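Local coordinates for protein putative glycosyltransferase (GalT1) (Streptococcus parasanguinis FW213, PDB 5HEA) that probably transfers a sugar from a nucleotide-sugar donor, this piece being its C-terminal part with a GT-A type glycosyltransferase domain and a helical tail, at residues C266-D269 with A270-G274; N160-L163 with T164-S168; F124-D127 with R128-F131; Y101-H104 with L105-L109. All coordinates share one frame; numbering follows the deposited sequence.

Contact 1 (C266-D269 with A270-G274); sequences CCED and ALRNG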
loop_
_atom_site.group_PDB
_atom_site.type_symbol
_atom_site.label_atom_id
_atom_site.label_comp_id
_atom_site.label_asym_id
_atom_site.label_seq_id
_atom_site.Cartn_x
_atom_site.Cartn_y
_atom_site.Cartn_z
ATOM N N CYS A 266 16.955 -11.565 22.829
ATOM C CA CYS A 266 15.754 -10.956 22.269
ATOM C C CYS A 266 15.185 -9.880 23.191
ATOM O O CYS A 266 14.807 -8.803 22.740
ATOM C CB CYS A 266 14.690 -12.035 22.027
ATOM S SG CYS A 266 13.002 -11.386 21.762
ATOM N N CYS A 267 15.122 -10.191 24.482
ATOM C CA CYS A 267 14.549 -9.299 25.483
ATOM C C CYS A 267 15.216 -7.920 25.426
ATOM O O CYS A 267 14.540 -6.884 25.435
ATOM C CB CYS A 267 14.707 -9.922 26.872
ATOM S SG CYS A 267 14.077 -8.923 28.262
ATOM N N GLU A 268 16.546 -7.924 25.338
ATOM C CA GLU A 268 17.336 -6.699 25.283
ATOM C C GLU A 268 17.338 -6.052 23.896
ATOM O O GLU A 268 17.067 -4.856 23.757
ATOM C CB GLU A 268 18.780 -6.971 25.716
ATOM C CG GLU A 268 19.709 -5.820 25.386
ATOM C CD GLU A 268 21.004 -5.845 26.177
ATOM O OE1 GLU A 268 21.452 -6.945 26.578
ATOM O OE2 GLU A 268 21.567 -4.750 26.399
ATOM N N ASP A 269 17.632 -6.841 22.867
ATOM C CA ASP A 269 17.767 -6.286 21.519
ATOM C C ASP A 269 16.465 -5.857 20.855
ATOM O O ASP A 269 16.459 -4.919 20.059
ATOM C CB ASP A 269 18.535 -7.230 20.610
ATOM C CG ASP A 269 20.001 -7.311 20.982
ATOM O OD1 ASP A 269 20.490 -6.371 21.653
ATOM O OD2 ASP A 269 20.654 -8.308 20.610
ATOM N N ALA A 270 15.372 -6.543 21.158
ATOM C CA ALA A 270 14.067 -6.097 20.674
ATOM C C ALA A 270 13.766 -4.688 21.192
ATOM O O ALA A 270 13.289 -3.826 20.449
ATOM C CB ALA A 270 12.970 -7.076 21.110
ATOM N N LEU A 271 14.045 -4.459 22.474
ATOM C CA LEU A 271 13.772 -3.165 23.081
ATOM C C LEU A 271 14.643 -2.080 22.449
ATOM O O LEU A 271 14.170 -0.980 22.192
ATOM C CB LEU A 271 13.981 -3.211 24.596
ATOM C CG LEU A 271 13.702 -1.917 25.382
ATOM C CD1 LEU A 271 12.269 -1.441 25.187
ATOM C CD2 LEU A 271 13.997 -2.104 26.876
ATOM N N ARG A 272 15.912 -2.394 22.209
ATOM C CA ARG A 272 16.816 -1.455 21.558
ATOM C C ARG A 272 16.353 -1.093 20.158
ATOM O O ARG A 272 16.599 0.018 19.685
ATOM C CB ARG A 272 18.225 -2.037 21.488
ATOM C CG ARG A 272 18.927 -2.062 22.835
ATOM C CD ARG A 272 20.314 -2.686 22.730
ATOM N NE ARG A 272 20.976 -2.726 24.031
ATOM C CZ ARG A 272 21.700 -1.726 24.523
ATOM N NH1 ARG A 272 21.847 -0.613 23.817
ATOM N NH2 ARG A 272 22.274 -1.842 25.714
ATOM N N ASN A 273 15.684 -2.032 19.493
ATOM C CA ASN A 273 15.236 -1.810 18.116
ATOM C C ASN A 273 13.839 -1.244 18.015
ATOM O O ASN A 273 13.312 -1.130 16.914
ATOM C CB ASN A 273 15.250 -3.117 17.315
ATOM C CG ASN A 273 16.619 -3.750 17.246
ATOM O OD1 ASN A 273 17.642 -3.062 17.282
ATOM N ND2 ASN A 273 16.648 -5.078 17.149
ATOM N N GLY A 274 13.213 -0.939 19.149
ATOM C CA GLY A 274 11.838 -0.441 19.142
ATOM C C GLY A 274 10.791 -1.480 18.770
ATOM O O GLY A 274 9.652 -1.147 18.400
#
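The guanidinium of R272 has the carboxylate oxygen OE2 of E268 at its edge, close to its plane, and CG of E268 lies at the edge too. The carboxylate of D269 approaches the same group obliquely. OE2 of E268 takes two bonds from R272: NE at 3.2 Å and NH2 at 3.1 Å. This is a side-on salt bridge in which one oxygen serves both nitrogens. The two side chains run alongside each other, and the planes of carboxylate and guanidinium are 34° apart. R272 starts with CG beside its backbone N (chi1 -73°) and then stays extended to NE, which carries the group back over the preceding turn. D269 adds a second, looser negative charge, with OD1 4.4 Å from NE of R272.

Beneath the side chains the helix bonds continue. R272 N donates to O of E268 at 3.1 Å, and N273 N to O of D269 at 3.0 Å. On another side of the helix, C266 and C267 form disulfides with C282 and C283 of helix 276-291. A270 and L271 also touch that helix, while I50 of the second subunit packs on R272. G274 leaves the helix with positive phi, and its N bonds to O of L271. The arrangement is an i to i+4 salt bridge on the last turn of helix 253-272, closed by a Schellman motif.

Contact 2 (N160-L163 with T164-S168); sequences NLFL and TFTFS
F162 of the short helix 161-166 meets F167 through its ring. Their rings are nearly parallel, with planes at 24°, but slid so far that they barely overlap; the centroids are 5.2 Å apart. CZ of F162 lies 3.7 Å from CD1 of F167, and CB of F167 sits over one face of the F162 ring. F162 is solvent-exposed, whereas F167 is buried and meets the ring of Y215. With so little overlap and F162 exposed, this is the looser, solvent side of the contact.

The tighter part joins backbone bonds to the buried F165. O of N160 accepts from both N and OG1 of T164, and the two donors come from opposite faces of the carbonyl plane. OG1 of T164 is 3.0 Å from O of N160, almost in line with the C=O bond. It gets there because it stands beside its own backbone N (chi1 -58°). The helix belongs to the GT-A type domain and has a wider pi-type turn at 164-166. There OG1 of T166 reaches O of F162 at 3.1 Å, on a lone pair, while the bond from T166 N to that oxygen is weak. The same OG1 also lies against CD1 of F162.

CG2 of T164 stands over the centre of the F165 ring, and CD1 of L161 comes to 3.8 Å from CD2 of F165. L161 and F165 both touch L153, and helix 253-272 packs beside them through S258 and Q255.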
loop_
_atom_site.group_PDB
_atom_site.type_symbol
_atom_site.label_atom_id
_atom_site.label_comp_id
_atom_site.label_asym_id
_atom_site.label_seq_id
_atom_site.Cartn_x
_atom_site.Cartn_y
_atom_site.Cartn_z
ATOM N N ASN A 160 30.113 -24.561 16.245
ATOM C CA ASN A 160 29.335 -25.173 17.320
ATOM C C ASN A 160 27.841 -25.306 17.000
ATOM O O ASN A 160 27.431 -26.126 16.167
ATOM C CB ASN A 160 29.542 -24.407 18.640
ATOM C CG ASN A 160 29.670 -22.893 18.439
ATOM O OD1 ASN A 160 28.670 -22.174 18.349
ATOM N ND2 ASN A 160 30.907 -22.409 18.387
ATOM N N LEU A 161 27.027 -24.500 17.677
ATOM C CA LEU A 161 25.588 -24.488 17.443
ATOM C C LEU A 161 25.284 -23.838 16.093
ATOM O O LEU A 161 24.328 -24.214 15.407
ATOM C CB LEU A 161 24.870 -23.745 18.573
ATOM C CG LEU A 161 23.337 -23.760 18.588
ATOM C CD1 LEU A 161 22.783 -25.038 19.217
ATOM C CD2 LEU A 161 22.814 -22.536 19.311
ATOM N N PHE A 162 26.116 -22.868 15.718
ATOM C CA PHE A 162 26.003 -22.190 14.429
ATOM C C PHE A 162 26.307 -23.149 13.280
ATOM O O PHE A 162 25.543 -23.247 12.315
ATOM C CB PHE A 162 26.952 -20.987 14.376
ATOM C CG PHE A 162 27.013 -20.308 13.026
ATOM C CD1 PHE A 162 26.093 -19.324 12.683
ATOM C CD2 PHE A 162 28.002 -20.640 12.111
ATOM C CE1 PHE A 162 26.154 -18.695 11.443
ATOM C CE2 PHE A 162 28.067 -20.008 10.871
ATOM C CZ PHE A 162 27.143 -19.040 10.540
ATOM N N LEU A 163 27.434 -23.840 13.387
ATOM C CA LEU A 163 27.826 -24.845 12.400
ATOM C C LEU A 163 26.763 -25.907 12.139
ATOM O O LEU A 163 26.470 -26.226 10.983
ATOM C CB LEU A 163 29.104 -25.542 12.839
ATOM C CG LEU A 163 29.438 -26.779 12.006
ATOM C CD1 LEU A 163 29.841 -26.372 10.607
ATOM C CD2 LEU A 163 30.527 -27.582 12.701
ATOM N N THR A 164 26.197 -26.452 13.217
ATOM C CA THR A 164 25.286 -27.582 13.125
ATOM C C THR A 164 23.906 -27.196 12.601
ATOM O O THR A 164 23.378 -27.832 11.693
ATOM C CB THR A 164 25.112 -28.271 14.504
ATOM O OG1 THR A 164 26.390 -28.710 14.985
ATOM C CG2 THR A 164 24.190 -29.482 14.395
ATOM N N PHE A 165 23.314 -26.163 13.181
ATOM C CA PHE A 165 21.893 -25.904 12.928
ATOM C C PHE A 165 21.604 -24.695 12.049
ATOM O O PHE A 165 20.653 -24.703 11.267
ATOM C CB PHE A 165 21.122 -25.779 14.246
ATOM C CG PHE A 165 21.106 -27.042 15.056
ATOM C CD1 PHE A 165 20.302 -28.105 14.687
ATOM C CD2 PHE A 165 21.903 -27.172 16.179
ATOM C CE1 PHE A 165 20.289 -29.273 15.426
ATOM C CE2 PHE A 165 21.890 -28.332 16.922
ATOM C CZ PHE A 165 21.084 -29.385 16.545
ATOM N N THR A 166 22.409 -23.649 12.174
ATOM C CA THR A 166 22.053 -22.400 11.514
ATOM C C THR A 166 22.894 -22.095 10.271
ATOM O O THR A 166 22.770 -21.012 9.694
ATOM C CB THR A 166 22.107 -21.222 12.500
ATOM O OG1 THR A 166 23.465 -20.960 12.861
ATOM C CG2 THR A 166 21.323 -21.558 13.759
ATOM N N PHE A 167 23.745 -23.039 9.865
ATOM C CA PHE A 167 24.569 -22.855 8.666
ATOM C C PHE A 167 24.291 -23.960 7.646
ATOM O O PHE A 167 24.533 -25.143 7.900
ATOM C CB PHE A 167 26.062 -22.814 9.023
ATOM C CG PHE A 167 26.917 -22.148 7.976
ATOM C CD1 PHE A 167 26.558 -20.912 7.459
ATOM C CD2 PHE A 167 28.080 -22.757 7.514
ATOM C CE1 PHE A 167 27.345 -20.287 6.487
ATOM C CE2 PHE A 167 28.867 -22.153 6.543
ATOM C CZ PHE A 167 28.497 -20.908 6.026
ATOM N N SER A 168 23.767 -23.583 6.493
ATOM C CA SER A 168 23.435 -24.586 5.481
ATOM C C SER A 168 24.608 -25.240 4.708
ATOM O O SER A 168 24.498 -26.409 4.328
ATOM C CB SER A 168 22.367 -24.060 4.513
ATOM O OG SER A 168 22.796 -22.877 3.877
#

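Contact 3 (F124-D127 with R128-F131); sequences FNED and RQSF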
loop_
_atom_site.group_PDB
_atom_site.type_symbol
_atom_site.label_atom_id
_atom_site.label_comp_id
_atom_site.label_asym_id
_atom_site.label_seq_id
_atom_site.Cartn_x
_atom_site.Cartn_y
_atom_site.Cartn_z
ATOM N N PHE A 124 37.951 -16.700 6.822
ATOM C CA PHE A 124 38.827 -15.759 6.145
ATOM C C PHE A 124 38.340 -14.354 6.458
ATOM O O PHE A 124 37.194 -14.015 6.176
ATOM C CB PHE A 124 38.825 -15.988 4.636
ATOM C CG PHE A 124 39.794 -15.109 3.885
ATOM C CD1 PHE A 124 41.161 -15.325 3.977
ATOM C CD2 PHE A 124 39.336 -14.067 3.086
ATOM C CE1 PHE A 124 42.059 -14.521 3.284
ATOM C CE2 PHE A 124 40.229 -13.261 2.384
ATOM C CZ PHE A 124 41.589 -13.489 2.482
ATOM N N ASN A 125 39.216 -13.556 7.067
ATOM C CA ASN A 125 38.910 -12.188 7.469
ATOM C C ASN A 125 39.182 -11.290 6.270
ATOM O O ASN A 125 40.335 -11.078 5.934
ATOM C CB ASN A 125 39.824 -11.807 8.646
ATOM C CG ASN A 125 39.621 -10.364 9.145
ATOM O OD1 ASN A 125 39.268 -9.457 8.393
ATOM N ND2 ASN A 125 39.872 -10.157 10.431
ATOM N N GLU A 126 38.128 -10.773 5.632
ATOM C CA GLU A 126 38.282 -9.940 4.428
ATOM C C GLU A 126 38.973 -8.609 4.705
ATOM O O GLU A 126 39.703 -8.081 3.853
ATOM C CB GLU A 126 36.926 -9.650 3.789
ATOM C CG GLU A 126 36.191 -10.877 3.278
ATOM C CD GLU A 126 36.789 -11.448 2.003
ATOM O OE1 GLU A 126 37.626 -10.775 1.354
ATOM O OE2 GLU A 126 36.414 -12.580 1.650
ATOM N N ASP A 127 38.728 -8.061 5.893
ATOM C CA ASP A 127 39.295 -6.771 6.275
ATOM C C ASP A 127 40.815 -6.821 6.382
ATOM O O ASP A 127 41.495 -5.836 6.091
ATOM C CB ASP A 127 38.689 -6.290 7.596
ATOM C CG ASP A 127 37.169 -6.210 7.541
ATOM O OD1 ASP A 127 36.636 -5.686 6.536
ATOM O OD2 ASP A 127 36.507 -6.684 8.495
ATOM N N ARG A 128 41.345 -7.968 6.797
ATOM C CA ARG A 128 42.785 -8.128 6.952
ATOM C C ARG A 128 43.392 -9.139 5.978
ATOM O O ARG A 128 44.587 -9.393 6.026
ATOM C CB ARG A 128 43.127 -8.520 8.398
ATOM C CG ARG A 128 42.955 -7.364 9.392
ATOM C CD ARG A 128 43.274 -7.765 10.829
ATOM N NE ARG A 128 44.700 -7.992 11.064
ATOM C CZ ARG A 128 45.567 -7.043 11.416
ATOM N NH1 ARG A 128 45.168 -5.784 11.561
ATOM N NH2 ARG A 128 46.842 -7.351 11.619
ATOM N N GLN A 129 42.559 -9.717 5.113
ATOM C CA GLN A 129 43.002 -10.735 4.156
ATOM C C GLN A 129 43.821 -11.833 4.830
ATOM O O GLN A 129 44.906 -12.169 4.375
ATOM C CB GLN A 129 43.790 -10.097 2.996
ATOM C CG GLN A 129 42.947 -9.145 2.143
ATOM C CD GLN A 129 41.861 -9.877 1.379
ATOM O OE1 GLN A 129 42.154 -10.759 0.569
ATOM N NE2 GLN A 129 40.597 -9.533 1.644
ATOM N N SER A 130 43.312 -12.377 5.930
ATOM C CA SER A 130 44.048 -13.412 6.651
ATOM C C SER A 130 43.130 -14.557 7.073
ATOM O O SER A 130 41.983 -14.340 7.457
ATOM C CB SER A 130 44.741 -12.824 7.880
ATOM O OG SER A 130 43.783 -12.256 8.755
ATOM N N PHE A 131 43.647 -15.778 6.985
ATOM C CA PHE A 131 42.897 -16.947 7.405
ATOM C C PHE A 131 42.950 -17.083 8.909
ATOM O O PHE A 131 43.960 -16.772 9.543
ATOM C CB PHE A 131 43.479 -18.211 6.787
ATOM C CG PHE A 131 43.239 -18.337 5.319
ATOM C CD1 PHE A 131 42.101 -18.969 4.848
ATOM C CD2 PHE A 131 44.167 -17.851 4.407
ATOM C CE1 PHE A 131 41.878 -19.103 3.480
ATOM C CE2 PHE A 131 43.961 -17.979 3.043
ATOM C CZ PHE A 131 42.812 -18.609 2.575
#
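F124 points an edge of its ring at the face of F131, and its CD1 stands over the centre of that ring. The rings form an edge-to-face pair, with planes at 59° and centroids 4.8 Å apart. F124 is placed there by its first torsion, with CG anti to the backbone N (chi1 -176°). The pair joins the two strands of a beta hairpin, 116-125 and 130-132. F124 and F131 are an antiparallel non-hydrogen-bonded pair. N125 and S130 are the hydrogen-bonded pair next to it: N of N125 donates to O of S130 at 2.9 Å, and N of S130 returns to O of N125 at 3.2 Å. Q129 and S130 both face N125, which makes a G1 beta bulge.

In the turn, OD1 of N125 accepts from N of R128 at 3.0 Å, with the donor well above the amide plane. E126 OE2 is engaged by R22 in a salt bridge and by S216, while OE1 of E126 turns to Q129. The amide of Q129 curls back over the turn. OE1 of Q129 lies in the plane of the F124 ring, 3.4 Å from CZ of F124. NE2 of Q129 donates to O of E126 on a lone pair at 2.8 Å, and to OE1 of E126 at 3.2 Å.

Contact 4 (Y101-H104 with L105-L109); sequences YLEH and LYRAL
Helix 101-110 packs against the mixed sheet of the GT-A type domain, and this contact joins residues one turn apart along it. Y101 and L105 sit on the buried side. CD1 of L105 lies over one face of the Y101 ring, offset toward the rim, in a CH-pi contact 4.0 Å from the centroid. The closest ring atom to CD1 of L105 is CZ of Y101, at 3.6 Å. Both side chains also touch C119 of strand 116-125. H104 bonds through ND1 to E210 and stacks on F100.

E103 and R107 run side by side on another side of the helix. OE2 of E103 meets NH1 of R107 at 2.6 Å, a short salt bridge made on the anti side of the carboxylate. The two planes are 61° apart. E103 reaches out in an extended chain. R107 bends at chi2 (-119°), and it is NH1 that reaches the oxygen. Below them N of R107 donates to O of E103 at 2.9 Å, nearly straight at 177°.

OE1 of E103 is bonded to T31. The carboxylate of E103 therefore has a partner at each oxygen. This fixes its rotation. The carboxylate probably stabilises the positive charge of R107, and the pair would favour both groups staying ionised.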
loop_
_atom_site.group_PDB
_atom_site.type_symbol
_atom_site.label_atom_id
_atom_site.label_comp_id
_atom_site.label_asym_id
_atom_site.label_seq_id
_atom_site.Cartn_x
_atom_site.Cartn_y
_atom_site.Cartn_z
ATOM N N TYR A 101 37.232 -30.559 -1.000
ATOM C CA TYR A 101 36.024 -30.373 -0.187
ATOM C C TYR A 101 34.917 -31.386 -0.473
ATOM O O TYR A 101 34.467 -32.114 0.421
ATOM C CB TYR A 101 35.493 -28.955 -0.419
ATOM C CG TYR A 101 34.150 -28.646 0.214
ATOM C CD1 TYR A 101 34.041 -28.452 1.584
ATOM C CD2 TYR A 101 33.013 -28.487 -0.568
ATOM C CE1 TYR A 101 32.826 -28.139 2.170
ATOM C CE2 TYR A 101 31.784 -28.174 0.007
ATOM C CZ TYR A 101 31.707 -28.001 1.378
ATOM O OH TYR A 101 30.519 -27.691 1.972
ATOM N N LEU A 102 34.481 -31.427 -1.723
ATOM C CA LEU A 102 33.374 -32.282 -2.133
ATOM C C LEU A 102 33.722 -33.765 -1.991
ATOM O O LEU A 102 32.922 -34.570 -1.487
ATOM C CB LEU A 102 33.026 -31.977 -3.588
ATOM C CG LEU A 102 31.562 -31.885 -4.005
ATOM C CD1 LEU A 102 30.721 -31.190 -2.935
ATOM C CD2 LEU A 102 31.479 -31.140 -5.333
ATOM N N GLU A 103 34.907 -34.122 -2.468
ATOM C CA GLU A 103 35.400 -35.494 -2.388
ATOM C C GLU A 103 35.377 -36.039 -0.952
ATOM O O GLU A 103 34.903 -37.148 -0.707
ATOM C CB GLU A 103 36.817 -35.576 -2.976
ATOM C CG GLU A 103 37.382 -36.989 -3.037
ATOM C CD GLU A 103 38.832 -37.027 -3.502
ATOM O OE1 GLU A 103 39.431 -35.949 -3.737
ATOM O OE2 GLU A 103 39.376 -38.144 -3.630
ATOM N N HIS A 104 35.878 -35.253 -0.006
ATOM C CA HIS A 104 35.893 -35.676 1.395
ATOM C C HIS A 104 34.509 -35.875 2.001
ATOM O O HIS A 104 34.305 -36.825 2.750
ATOM C CB HIS A 104 36.732 -34.722 2.250
ATOM C CG HIS A 104 38.205 -34.885 2.049
ATOM N ND1 HIS A 104 39.139 -34.439 2.962
ATOM C CD2 HIS A 104 38.905 -35.469 1.048
ATOM C CE1 HIS A 104 40.351 -34.737 2.525
ATOM N NE2 HIS A 104 40.237 -35.363 1.368
ATOM N N LEU A 105 33.571 -34.978 1.686
ATOM C CA LEU A 105 32.175 -35.119 2.100
ATOM C C LEU A 105 31.549 -36.353 1.467
ATOM O O LEU A 105 30.812 -37.100 2.124
ATOM C CB LEU A 105 31.350 -33.879 1.692
ATOM C CG LEU A 105 31.529 -32.632 2.556
ATOM C CD1 LEU A 105 30.741 -31.456 1.985
ATOM C CD2 LEU A 105 31.111 -32.927 4.003
ATOM N N TYR A 106 31.831 -36.555 0.183
ATOM C CA TYR A 106 31.267 -37.685 -0.545
ATOM C C TYR A 106 31.741 -39.008 0.061
ATOM O O TYR A 106 30.931 -39.854 0.418
ATOM C CB TYR A 106 31.609 -37.624 -2.036
ATOM C CG TYR A 106 31.022 -38.782 -2.830
ATOM C CD1 TYR A 106 29.697 -38.757 -3.248
ATOM C CD2 TYR A 106 31.787 -39.908 -3.137
ATOM C CE1 TYR A 106 29.149 -39.816 -3.962
ATOM C CE2 TYR A 106 31.243 -40.976 -3.857
ATOM C CZ TYR A 106 29.927 -40.920 -4.264
ATOM O OH TYR A 106 29.371 -41.962 -4.973
ATOM N N ARG A 107 33.056 -39.169 0.190
ATOM C CA ARG A 107 33.617 -40.376 0.804
ATOM C C ARG A 107 33.074 -40.640 2.208
ATOM O O ARG A 107 32.764 -41.780 2.563
ATOM C CB ARG A 107 35.136 -40.270 0.869
ATOM C CG ARG A 107 35.778 -40.348 -0.487
ATOM C CD ARG A 107 36.710 -41.542 -0.571
ATOM N NE ARG A 107 36.957 -41.901 -1.964
ATOM C CZ ARG A 107 37.752 -41.215 -2.773
ATOM N NH1 ARG A 107 38.386 -40.140 -2.321
ATOM N NH2 ARG A 107 37.919 -41.603 -4.032
ATOM N N ALA A 108 32.954 -39.582 3.005
ATOM C CA ALA A 108 32.528 -39.732 4.392
ATOM C C ALA A 108 31.089 -40.244 4.458
ATOM O O ALA A 108 30.727 -41.000 5.350
ATOM C CB ALA A 108 32.672 -38.404 5.142
ATOM N N LEU A 109 30.270 -39.839 3.494
ATOM C CA LEU A 109 28.881 -40.269 3.471
ATOM C C LEU A 109 28.796 -41.714 2.961
ATOM O O LEU A 109 28.259 -42.606 3.635
ATOM C CB LEU A 109 28.055 -39.322 2.589
ATOM C CG LEU A 109 26.534 -39.474 2.535
ATOM C CD1 LEU A 109 25.868 -38.145 2.174
ATOM C CD2 LEU A 109 26.135 -40.572 1.518
#

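Overall arrangement
Contacts 2, 3 and 4 belong to the glycosyltransferase family 2 part; contact 1 is at the end of helix 253-272. The four follow one another along the chain in the order 4, 3, 2, 1. None touches another. Contact 2 is the most central, about 7 Å from the centre of the chain, and comes nearest to contact 4, with closest atoms about 7 Å apart. Contacts 4 and 3 are linked in sequence: helix 101-110 leads into strand 116-125, whose far end forms the hairpin. Contacts 1 and 4 sit on opposite sides of the chain's centre, with their own centres about 42 Å apart. Helix 253-272 carries contact 1 and, further back, packs on contact 2.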